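Local structure of nitrogenase iron-molybdenum cofactor biosynthesis protein NifB (Methanothermobacter thermautotrophicus, 7JMA) at residues L113-N119 against I135-T141; A127-A131 against K183-I189; K192-I198 against L220-L226; I206-R211 against E249-I254. The protein probably carries out radical SAM-dependent carbide insertion as two [4Fe-4S] clusters are coupled into the [8Fe-9S-C] precursor of the nitrogenase iron-molybdenum cofactor. All coordinates share one frame. Residue numbers count along the deposited sequence, not the author numbering.

Contact 1 (L113-N119 against I135-T141); sequences LKCMSTN and INTVTVT
Strands 113-118 and 137-141 are the two parallel strands of a beta-alpha-beta unit, joined through helix 123-132, in the parallel sheet of the radical SAM (partial TIM-barrel) domain. Both are extended over the paired residues (phi -102 to -157°, psi 122 to 165°). Their axes approach to 4.6 Å at 11°, in the register Cys115-Thr137, Met116-Val138, Ser117-Thr139, Thr118-Val140.

Backbone hydrogen bonds follow the parallel ladder: Met116 N to Thr137 O (3.2 Å), Thr139 N to Met116 O (2.9 Å), Thr118 N to Thr139 O (2.8 Å) and Thr141 N to Thr118 O (3.1 Å). Lys114 O accepts from Asn136 N (2.8 Å) and weakly from Thr137 N (3.3 Å), while Asn136, chi1 m, turns its amide back so that OD1 takes Lys114 N (2.8 Å), as a strand carbonyl would.

Apolar contacts gather on the helix-covered face. Met116 (chi1 p, chi2 t) sets CG 4.0 Å from Val138 CG2 and CE 4.2 Å from Ile135 CD1, its flexible thioether filling space beneath helices 96-108 and 123-132; Thr118 CG2 lies 3.7 Å from Val138 CG1.

The other face, with Cys115, Thr137, Ser117 and Thr139, is small and mostly polar; its Cys115 (chi1 p) binds a [4Fe-4S] cluster in other structures of this protein, none being bound here. A water lies 2.8 Å from Thr139 OG1 and donates a weak bond to Met116 O at 3.3 Å.

Contact 2 (A127-A131 against K183-I189); sequences ADELA and KLAERGI
The helical layer outside the radical SAM sheet supplies this contact: helix 123-132 packs beside the C-terminal end of helix 166-186, which closes in a Schellman motif. Gly188 is the C-prime residue (phi 90°), a conformation that suits glycine because a CB would jam against the preceding carbonyl; Gly188 N bonds Ala185 O at 3.1 Å and Ile189 N bonds Leu184 O at 3.2 Å. Ala127 lies against Leu184 (CA-CA 5.8 Å) and Ala131 against Arg187 (6.6 Å). The small alanines allow this closeness: Ala127 CB is 3.7 Å from Lys183 CB and 4.1 Å from Leu184 CD2. Deeper, Leu130 and Leu184, both mt, meet at CD1-CD2 4.0 Å, and Ile189 (mt) brings CD1 to 4.1 Å from Ala131 CB and 4.3 Å from Leu130 CB.

Charges gather nearer solvent. Arg187, with chi1 m and chi2 and chi3 t, reaches across so that its NE (2.7 Å) and NH2 (2.6 Å) both donate to Asp128 OD2, near the guanidinium plane. Its NH1 turns back to Lys183 O (2.7 Å) and Glu186 OE1 (2.8 Å). An apolar inner seam beneath a salt-bridge network thus joins neighbouring outer helices of an alpha/beta barrel-like fold.

Contact 3 (K192-I198 against L220-L226); sequences KVNSVLI and LMNIIPL
Strand 220-225, the last of the parallel sheet within this chain, pairs in parallel with strand 190-197. The segment axes approach to 4.5 Å at -31°, in the register Lys192-Leu220, Val193-Met221, Asn194-Asn222, Ser195-Ile223, Val196-Ile224 and Leu197-Pro225.

Six backbone bonds alternate in direction: Val193 N to Leu220 O (2.9 Å), Asn222 N to Val193 O (2.7 Å), Ser195 N to Asn222 O (3.0 Å), Ile224 N to Ser195 O (2.9 Å), Leu197 N to Ile224 O (2.7 Å) and Leu226 N to Leu197 O (3.1 Å). The odd residues of 192-198 thus serve this neighbour, whereas Lys192 and Asn194 pair with strand 137-141 and Val142 just after it, and Val196 N bonds the side chain of Asn143. Asn202 takes Val196 O through ND2 and Ile198 N through OD1, and Arg247 NH2 bonds Ile223 O. Pro225, which has no NH to give, falls where this ladder asks none of it. Ser195 OG (chi1 m) satisfies itself on Val142 O, so this polar group can be buried, with Met221 CE 3.5 Å away.

Met221, Ile223 and Leu197 meet helices 206-216 and 240-251; Leu197 CB is 4.1 Å from Ile223 CG2, and on the same face Val193 CG1 is 4.2 Å from Met221 CG. On the other face Asn194 OD1 lies 3.2 Å from Asn222 CB. Strand, helix 206-216 and strand together form a beta-alpha-beta unit, the repeat of the radical SAM partial barrel.

Contact 4 (I206-R211 against E249-I254); sequences IVDIAR and EVEKII
Segments 206-211 and 249-254 meet by van der Waals packing, with no hydrogen bond between them: 206-211 opens helix 206-216, and 249-254 lies on the C-terminal part of helix 240-251 and what follows. The closest backbone pairs are Val207-Val250 (CA-CA 5.5 Å) and Arg211-Ile253 (6.5 Å). Ala210, pointing toward the partner, is small enough to fit among Val250, Ile253 and Ile254: its CB is 3.8 Å from Val250 CG1, 3.9 Å from Ile253 CG2 and 3.8 Å from Ile254 CG2. Ile253 CG2 also rests on the backbone, 3.8 Å from Ala210 C. Val250 (chi1 t) sets CG2 3.7 Å from CG2 of Ile206 (mm). Val207, chi1 -78°, offers CG1 to Ile253 CD1 at 4.0 Å and Glu249 CB at 3.8 Å. Ile253 has chi1 m but an off-well chi2 of 134°; its CD1 lies over one face of the Arg211 guanidinium, 4.0 Å from CZ. That arginine (chi1 m, chi2 t) suits the exposed margin, its flat group covering the isoleucine. Branched side chains packed on an alanine join neighbouring helices over the last strand of the partial-barrel sheet.

Contacts 1 and 3 are backbone ladders of one parallel sheet, joined where strand 137-141 bonds to strand 190-197 (Val140 N to Lys192 O, 2.8 Å). The centre of contact 1, which holds a cluster ligand, is about 6 Å from that of the chain, contact 3 about 10 Å, contacts 2 and 4 about 14 and 17 Å. These last two are helix pairings of the outer layer, with exposed charged residues such as Asp128 and Arg211 at their margins; contact 2 adds salt bridges to its apolar seam, contact 4 has none. Each rests on a ladder: Leu130 and Leu184 pack on Met116 and Val138 respectively, Ile206 and Ala210 on Met221. Contacts 2 and 4 do not touch.

Contact 1 (L113-N119 against I135-T141)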
# COMPACT_ATOMS: atom_id res chain seq x y z
N LEU A 113 11.25 13.91 -0.00
CA LEU A 113 9.93 13.34 0.21
C LEU A 113 10.09 11.92 0.73
O LEU A 113 10.93 11.17 0.24
CB LEU A 113 9.12 13.31 -1.09
CG LEU A 113 9.04 14.50 -2.06
CD1 LEU A 113 7.75 14.44 -2.89
CD2 LEU A 113 9.17 15.84 -1.35
N LYS A 114 9.29 11.56 1.71
CA LYS A 114 9.34 10.22 2.29
C LYS A 114 8.03 9.51 2.03
O LYS A 114 6.96 10.08 2.24
CB LYS A 114 9.65 10.29 3.78
CG LYS A 114 11.10 10.70 4.06
CD LYS A 114 11.25 11.34 5.43
CE LYS A 114 12.51 12.19 5.52
NZ LYS A 114 12.64 13.14 4.39
N CYS A 115 8.10 8.27 1.53
CA CYS A 115 6.87 7.55 1.21
C CYS A 115 6.99 6.10 1.63
O CYS A 115 8.08 5.59 1.89
CB CYS A 115 6.53 7.65 -0.28
SG CYS A 115 7.75 6.90 -1.34
N MET A 116 5.85 5.43 1.68
CA MET A 116 5.87 4.01 1.94
C MET A 116 4.59 3.39 1.39
O MET A 116 3.59 4.08 1.17
CB MET A 116 6.03 3.72 3.43
CG MET A 116 4.87 4.08 4.29
SD MET A 116 4.98 3.11 5.83
CE MET A 116 6.41 3.86 6.59
N SER A 117 4.64 2.09 1.16
CA SER A 117 3.48 1.34 0.72
C SER A 117 3.16 0.32 1.79
O SER A 117 4.07 -0.18 2.46
CB SER A 117 3.70 0.66 -0.64
OG SER A 117 4.13 1.59 -1.62
N THR A 118 1.87 0.02 1.95
CA THR A 118 1.46 -0.93 2.96
C THR A 118 0.11 -1.53 2.56
O THR A 118 -0.64 -0.93 1.79
CB THR A 118 1.36 -0.25 4.33
OG1 THR A 118 0.88 -1.18 5.30
CG2 THR A 118 0.36 0.93 4.27
N ASN A 119 -0.17 -2.74 3.08
CA ASN A 119 -1.55 -3.22 2.98
C ASN A 119 -2.49 -2.49 3.94
O ASN A 119 -3.71 -2.68 3.86
CB ASN A 119 -1.58 -4.74 3.19
CG ASN A 119 -0.97 -5.16 4.51
OD1 ASN A 119 -1.31 -4.61 5.55
ND2 ASN A 119 -0.11 -6.21 4.48
N ILE A 135 6.68 11.05 7.19
CA ILE A 135 6.15 10.42 5.99
C ILE A 135 5.18 11.37 5.31
O ILE A 135 4.29 11.94 5.96
CB ILE A 135 5.46 9.09 6.35
CG1 ILE A 135 6.47 8.13 6.98
CG2 ILE A 135 4.93 8.44 5.06
CD1 ILE A 135 7.61 7.87 6.09
N ASN A 136 5.37 11.57 4.01
CA ASN A 136 4.53 12.50 3.26
C ASN A 136 3.44 11.82 2.47
O ASN A 136 2.37 12.40 2.28
CB ASN A 136 5.39 13.30 2.28
CG ASN A 136 6.52 14.00 2.95
OD1 ASN A 136 7.68 13.66 2.74
ND2 ASN A 136 6.20 15.02 3.75
N THR A 137 3.69 10.61 1.98
CA THR A 137 2.76 9.89 1.13
C THR A 137 2.77 8.42 1.51
O THR A 137 3.83 7.85 1.76
CB THR A 137 3.15 10.04 -0.35
OG1 THR A 137 3.26 11.43 -0.68
CG2 THR A 137 2.11 9.37 -1.27
N VAL A 138 1.59 7.81 1.57
CA VAL A 138 1.46 6.38 1.81
C VAL A 138 0.57 5.81 0.72
O VAL A 138 -0.49 6.38 0.42
CB VAL A 138 0.89 6.07 3.20
CG1 VAL A 138 0.64 4.55 3.34
CG2 VAL A 138 1.80 6.57 4.30
N THR A 139 1.00 4.70 0.14
CA THR A 139 0.22 3.95 -0.83
C THR A 139 -0.36 2.74 -0.11
O THR A 139 0.38 1.94 0.47
CB THR A 139 1.08 3.54 -2.02
OG1 THR A 139 1.61 4.71 -2.64
CG2 THR A 139 0.26 2.77 -3.04
N VAL A 140 -1.69 2.62 -0.12
CA VAL A 140 -2.41 1.54 0.56
C VAL A 140 -3.03 0.65 -0.51
O VAL A 140 -3.67 1.15 -1.44
CB VAL A 140 -3.49 2.10 1.50
CG1 VAL A 140 -4.18 0.93 2.25
CG2 VAL A 140 -2.91 3.11 2.49
N THR A 141 -2.83 -0.67 -0.41
CA THR A 141 -3.37 -1.57 -1.41
C THR A 141 -4.73 -2.04 -0.93
O THR A 141 -4.84 -2.73 0.09
CB THR A 141 -2.41 -2.73 -1.66
OG1 THR A 141 -1.21 -2.20 -2.23
CG2 THR A 141 -3.03 -3.73 -2.65
O HOH W 1 3.83 5.96 -1.58

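Contact 2 (A127-A131 against K183-I189)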
# COMPACT_ATOMS: atom_id res chain seq x y z
N ALA A 127 -0.41 5.02 12.49
CA ALA A 127 -0.62 6.25 11.74
C ALA A 127 0.00 7.45 12.45
O ALA A 127 0.67 8.28 11.81
CB ALA A 127 -2.10 6.48 11.49
N ASP A 128 -0.17 7.55 13.77
CA ASP A 128 0.42 8.66 14.51
C ASP A 128 1.94 8.69 14.35
O ASP A 128 2.53 9.75 14.13
CB ASP A 128 0.06 8.56 15.99
CG ASP A 128 -1.35 8.99 16.27
OD1 ASP A 128 -2.06 8.27 17.01
OD2 ASP A 128 -1.76 10.05 15.76
N GLU A 129 2.57 7.52 14.45
CA GLU A 129 4.03 7.47 14.37
C GLU A 129 4.51 7.88 12.98
O GLU A 129 5.52 8.58 12.86
CB GLU A 129 4.49 6.05 14.71
CG GLU A 129 5.97 5.88 14.78
CD GLU A 129 6.36 4.52 15.32
OE1 GLU A 129 7.57 4.30 15.57
OE2 GLU A 129 5.46 3.67 15.50
N LEU A 130 3.82 7.42 11.94
CA LEU A 130 4.18 7.78 10.57
C LEU A 130 4.22 9.29 10.40
O LEU A 130 5.17 9.83 9.83
CB LEU A 130 3.17 7.18 9.59
CG LEU A 130 3.25 5.67 9.50
CD1 LEU A 130 2.35 5.20 8.38
CD2 LEU A 130 4.69 5.29 9.27
N ALA A 131 3.18 9.97 10.89
CA ALA A 131 3.13 11.42 10.82
C ALA A 131 4.30 12.06 11.54
O ALA A 131 4.94 12.98 11.03
CB ALA A 131 1.81 11.92 11.40
N LYS A 183 -7.13 7.96 9.09
CA LYS A 183 -6.17 8.44 10.08
C LYS A 183 -4.97 9.11 9.43
O LYS A 183 -4.45 10.10 9.95
CB LYS A 183 -5.70 7.29 10.97
CG LYS A 183 -6.75 6.90 12.02
CD LYS A 183 -6.23 5.83 12.99
CE LYS A 183 -5.39 6.46 14.09
NZ LYS A 183 -5.60 5.77 15.39
N LEU A 184 -4.48 8.55 8.32
CA LEU A 184 -3.41 9.21 7.57
C LEU A 184 -3.89 10.53 7.01
O LEU A 184 -3.23 11.57 7.15
CB LEU A 184 -2.93 8.34 6.42
CG LEU A 184 -2.21 7.05 6.84
CD1 LEU A 184 -1.87 6.32 5.56
CD2 LEU A 184 -0.98 7.37 7.66
N ALA A 185 -5.02 10.50 6.30
CA ALA A 185 -5.50 11.69 5.60
C ALA A 185 -5.71 12.86 6.55
O ALA A 185 -5.44 14.02 6.19
CB ALA A 185 -6.79 11.37 4.85
N GLU A 186 -6.24 12.60 7.76
CA GLU A 186 -6.52 13.70 8.68
C GLU A 186 -5.24 14.31 9.24
O GLU A 186 -5.27 15.44 9.74
CB GLU A 186 -7.45 13.24 9.80
CG GLU A 186 -6.84 12.29 10.79
CD GLU A 186 -7.90 11.62 11.67
OE1 GLU A 186 -7.52 10.92 12.63
OE2 GLU A 186 -9.11 11.81 11.39
N ARG A 187 -4.12 13.60 9.13
CA ARG A 187 -2.82 14.09 9.54
C ARG A 187 -2.04 14.73 8.40
O ARG A 187 -0.88 15.12 8.61
CB ARG A 187 -2.01 12.94 10.16
CG ARG A 187 -2.47 12.58 11.56
CD ARG A 187 -2.18 11.14 11.94
NE ARG A 187 -2.65 10.86 13.29
CZ ARG A 187 -3.89 10.50 13.60
NH1 ARG A 187 -4.81 10.36 12.65
NH2 ARG A 187 -4.23 10.27 14.87
N GLY A 188 -2.64 14.90 7.23
CA GLY A 188 -1.98 15.57 6.13
C GLY A 188 -1.19 14.67 5.22
O GLY A 188 -0.64 15.16 4.23
N ILE A 189 -1.12 13.37 5.50
CA ILE A 189 -0.36 12.47 4.66
C ILE A 189 -1.17 12.16 3.41
O ILE A 189 -2.36 11.85 3.51
CB ILE A 189 -0.02 11.18 5.42
CG1 ILE A 189 0.95 11.51 6.56
CG2 ILE A 189 0.46 10.13 4.45
CD1 ILE A 189 1.11 10.41 7.61

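Contact 3 (K192-I198 against L220-L226)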
# COMPACT_ATOMS: atom_id res chain seq x y z
N LYS A 192 -2.51 7.40 -1.40
CA LYS A 192 -2.74 6.85 -2.72
C LYS A 192 -3.23 5.42 -2.52
O LYS A 192 -2.72 4.70 -1.67
CB LYS A 192 -1.46 6.86 -3.55
CG LYS A 192 -0.85 8.26 -3.66
CD LYS A 192 0.44 8.25 -4.47
CE LYS A 192 0.97 9.67 -4.67
NZ LYS A 192 2.39 9.68 -5.15
N VAL A 193 -4.25 5.01 -3.28
CA VAL A 193 -4.79 3.66 -3.15
C VAL A 193 -4.43 2.88 -4.41
O VAL A 193 -4.71 3.33 -5.53
CB VAL A 193 -6.31 3.68 -2.89
CG1 VAL A 193 -6.92 2.28 -3.06
CG2 VAL A 193 -6.58 4.19 -1.48
N ASN A 194 -3.79 1.72 -4.22
CA ASN A 194 -3.55 0.76 -5.28
C ASN A 194 -4.65 -0.29 -5.23
O ASN A 194 -4.96 -0.80 -4.14
CB ASN A 194 -2.18 0.08 -5.14
CG ASN A 194 -1.05 0.92 -5.70
OD1 ASN A 194 -1.24 2.07 -6.10
ND2 ASN A 194 0.15 0.35 -5.71
N SER A 195 -5.22 -0.62 -6.38
CA SER A 195 -6.19 -1.69 -6.48
C SER A 195 -5.82 -2.58 -7.65
O SER A 195 -5.63 -2.09 -8.77
CB SER A 195 -7.61 -1.14 -6.64
OG SER A 195 -7.92 -0.26 -5.57
N VAL A 196 -5.70 -3.88 -7.40
CA VAL A 196 -5.41 -4.84 -8.46
C VAL A 196 -6.71 -5.23 -9.16
O VAL A 196 -7.67 -5.68 -8.52
CB VAL A 196 -4.69 -6.08 -7.90
CG1 VAL A 196 -4.42 -7.10 -9.02
CG2 VAL A 196 -3.40 -5.66 -7.19
N LEU A 197 -6.73 -5.07 -10.48
CA LEU A 197 -7.91 -5.42 -11.26
C LEU A 197 -7.87 -6.92 -11.54
O LEU A 197 -6.99 -7.40 -12.26
CB LEU A 197 -7.93 -4.61 -12.55
CG LEU A 197 -9.05 -4.92 -13.53
CD1 LEU A 197 -10.38 -4.75 -12.83
CD2 LEU A 197 -8.94 -4.00 -14.73
N ILE A 198 -8.80 -7.66 -10.95
CA ILE A 198 -8.86 -9.11 -11.11
C ILE A 198 -10.08 -9.44 -11.95
O ILE A 198 -11.21 -9.41 -11.44
CB ILE A 198 -8.91 -9.84 -9.76
CG1 ILE A 198 -7.72 -9.46 -8.88
CG2 ILE A 198 -8.92 -11.36 -9.98
CD1 ILE A 198 -8.00 -9.60 -7.39
N LEU A 220 -5.88 9.67 -4.58
CA LEU A 220 -5.56 9.16 -5.90
C LEU A 220 -5.74 7.66 -5.87
O LEU A 220 -5.54 7.04 -4.83
CB LEU A 220 -4.12 9.54 -6.28
CG LEU A 220 -3.53 9.05 -7.59
CD1 LEU A 220 -4.21 9.77 -8.74
CD2 LEU A 220 -2.04 9.32 -7.60
N MET A 221 -6.17 7.10 -6.99
CA MET A 221 -6.24 5.65 -7.14
C MET A 221 -5.36 5.22 -8.29
O MET A 221 -5.31 5.89 -9.33
CB MET A 221 -7.67 5.19 -7.37
CG MET A 221 -7.88 3.79 -6.90
SD MET A 221 -9.59 3.53 -6.43
CE MET A 221 -9.89 2.04 -7.36
N ASN A 222 -4.70 4.09 -8.12
CA ASN A 222 -3.86 3.50 -9.16
C ASN A 222 -4.42 2.11 -9.41
O ASN A 222 -4.35 1.25 -8.53
CB ASN A 222 -2.40 3.46 -8.72
CG ASN A 222 -1.46 3.00 -9.83
OD1 ASN A 222 -1.83 2.98 -11.01
ND2 ASN A 222 -0.25 2.64 -9.46
N ILE A 223 -4.99 1.91 -10.60
CA ILE A 223 -5.49 0.60 -11.00
C ILE A 223 -4.34 -0.19 -11.60
O ILE A 223 -3.73 0.25 -12.59
CB ILE A 223 -6.65 0.71 -12.00
CG1 ILE A 223 -7.58 1.86 -11.63
CG2 ILE A 223 -7.42 -0.60 -12.07
CD1 ILE A 223 -8.36 1.61 -10.37
N ILE A 224 -4.04 -1.34 -11.02
CA ILE A 224 -2.93 -2.20 -11.43
C ILE A 224 -3.54 -3.47 -12.02
O ILE A 224 -4.40 -4.08 -11.39
CB ILE A 224 -2.01 -2.54 -10.25
CG1 ILE A 224 -1.45 -1.26 -9.62
CG2 ILE A 224 -0.89 -3.47 -10.70
CD1 ILE A 224 -0.90 -0.29 -10.63
N PRO A 225 -3.14 -3.87 -13.23
CA PRO A 225 -3.69 -5.12 -13.78
C PRO A 225 -3.09 -6.31 -13.05
O PRO A 225 -1.91 -6.31 -12.69
CB PRO A 225 -3.25 -5.07 -15.25
CG PRO A 225 -1.99 -4.28 -15.23
CD PRO A 225 -2.20 -3.22 -14.16
N LEU A 226 -3.92 -7.32 -12.83
CA LEU A 226 -3.42 -8.57 -12.26
C LEU A 226 -2.37 -9.19 -13.17
O LEU A 226 -2.55 -9.26 -14.38
CB LEU A 226 -4.57 -9.56 -12.06
CG LEU A 226 -4.11 -10.96 -11.64
CD1 LEU A 226 -3.63 -10.92 -10.19
CD2 LEU A 226 -5.21 -12.00 -11.85

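Contact 4 (I206-R211 against E249-I254)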
# COMPACT_ATOMS: atom_id res chain seq x y z
N ILE A 206 -14.43 -2.20 -8.68
CA ILE A 206 -13.40 -1.19 -8.46
C ILE A 206 -14.01 0.18 -8.19
O ILE A 206 -13.47 0.95 -7.40
CB ILE A 206 -12.43 -1.16 -9.65
CG1 ILE A 206 -11.85 -2.56 -9.92
CG2 ILE A 206 -11.32 -0.17 -9.41
CD1 ILE A 206 -10.94 -3.06 -8.85
N VAL A 207 -15.15 0.51 -8.82
CA VAL A 207 -15.74 1.82 -8.56
C VAL A 207 -16.30 1.89 -7.14
O VAL A 207 -16.34 2.96 -6.53
CB VAL A 207 -16.80 2.18 -9.61
CG1 VAL A 207 -16.15 2.64 -10.90
CG2 VAL A 207 -17.71 1.00 -9.87
N ASP A 208 -16.74 0.75 -6.58
CA ASP A 208 -17.14 0.72 -5.18
C ASP A 208 -15.95 1.01 -4.28
O ASP A 208 -16.07 1.77 -3.30
CB ASP A 208 -17.75 -0.63 -4.81
CG ASP A 208 -18.93 -1.00 -5.68
OD1 ASP A 208 -19.81 -0.13 -5.88
OD2 ASP A 208 -18.97 -2.15 -6.16
N ILE A 209 -14.80 0.41 -4.58
CA ILE A 209 -13.58 0.74 -3.84
C ILE A 209 -13.33 2.24 -3.90
O ILE A 209 -13.11 2.89 -2.87
CB ILE A 209 -12.37 -0.03 -4.41
CG1 ILE A 209 -12.59 -1.54 -4.29
CG2 ILE A 209 -11.09 0.35 -3.65
CD1 ILE A 209 -11.50 -2.33 -4.97
N ALA A 210 -13.38 2.80 -5.11
CA ALA A 210 -13.06 4.22 -5.28
C ALA A 210 -13.99 5.09 -4.46
O ALA A 210 -13.54 6.04 -3.80
CB ALA A 210 -13.13 4.59 -6.76
N ARG A 211 -15.29 4.80 -4.48
CA ARG A 211 -16.23 5.59 -3.68
C ARG A 211 -15.88 5.50 -2.20
O ARG A 211 -15.89 6.52 -1.49
CB ARG A 211 -17.66 5.13 -3.93
CG ARG A 211 -18.21 5.51 -5.29
CD ARG A 211 -19.67 5.11 -5.42
NE ARG A 211 -20.03 4.86 -6.81
CZ ARG A 211 -20.42 5.81 -7.66
NH1 ARG A 211 -20.50 7.07 -7.27
NH2 ARG A 211 -20.73 5.48 -8.91
N GLU A 249 -13.93 4.96 -15.68
CA GLU A 249 -15.03 5.00 -14.73
C GLU A 249 -14.57 5.50 -13.37
O GLU A 249 -15.24 6.32 -12.73
CB GLU A 249 -15.67 3.62 -14.59
CG GLU A 249 -17.04 3.51 -15.24
CD GLU A 249 -17.91 2.45 -14.58
OE1 GLU A 249 -17.43 1.30 -14.44
OE2 GLU A 249 -19.06 2.76 -14.20
N VAL A 250 -13.43 5.00 -12.89
CA VAL A 250 -12.93 5.43 -11.58
C VAL A 250 -12.62 6.91 -11.59
O VAL A 250 -12.84 7.61 -10.59
CB VAL A 250 -11.70 4.58 -11.19
CG1 VAL A 250 -11.06 5.12 -9.92
CG2 VAL A 250 -12.11 3.13 -10.99
N GLU A 251 -12.14 7.43 -12.72
CA GLU A 251 -11.78 8.84 -12.84
C GLU A 251 -12.97 9.76 -12.56
O GLU A 251 -12.78 10.91 -12.15
CB GLU A 251 -11.23 9.11 -14.24
CG GLU A 251 -10.21 10.23 -14.32
CD GLU A 251 -9.54 10.28 -15.68
OE1 GLU A 251 -10.25 10.29 -16.70
OE2 GLU A 251 -8.29 10.31 -15.71
N LYS A 252 -14.19 9.29 -12.78
CA LYS A 252 -15.36 10.11 -12.47
C LYS A 252 -15.57 10.26 -10.98
O LYS A 252 -16.34 11.14 -10.56
CB LYS A 252 -16.61 9.52 -13.13
N ILE A 253 -14.89 9.45 -10.17
CA ILE A 253 -15.06 9.45 -8.72
C ILE A 253 -13.84 10.02 -8.01
O ILE A 253 -13.98 10.77 -7.05
CB ILE A 253 -15.38 8.02 -8.23
CG1 ILE A 253 -16.79 7.61 -8.71
CG2 ILE A 253 -15.20 7.88 -6.74
CD1 ILE A 253 -16.85 6.24 -9.31
N ILE A 254 -12.65 9.69 -8.47
CA ILE A 254 -11.41 10.07 -7.80
C ILE A 254 -10.32 10.15 -8.86
O ILE A 254 -10.38 9.41 -9.85
CB ILE A 254 -11.08 9.04 -6.69
CG1 ILE A 254 -9.83 9.42 -5.89
CG2 ILE A 254 -10.89 7.67 -7.30
CD1 ILE A 254 -9.67 8.61 -4.62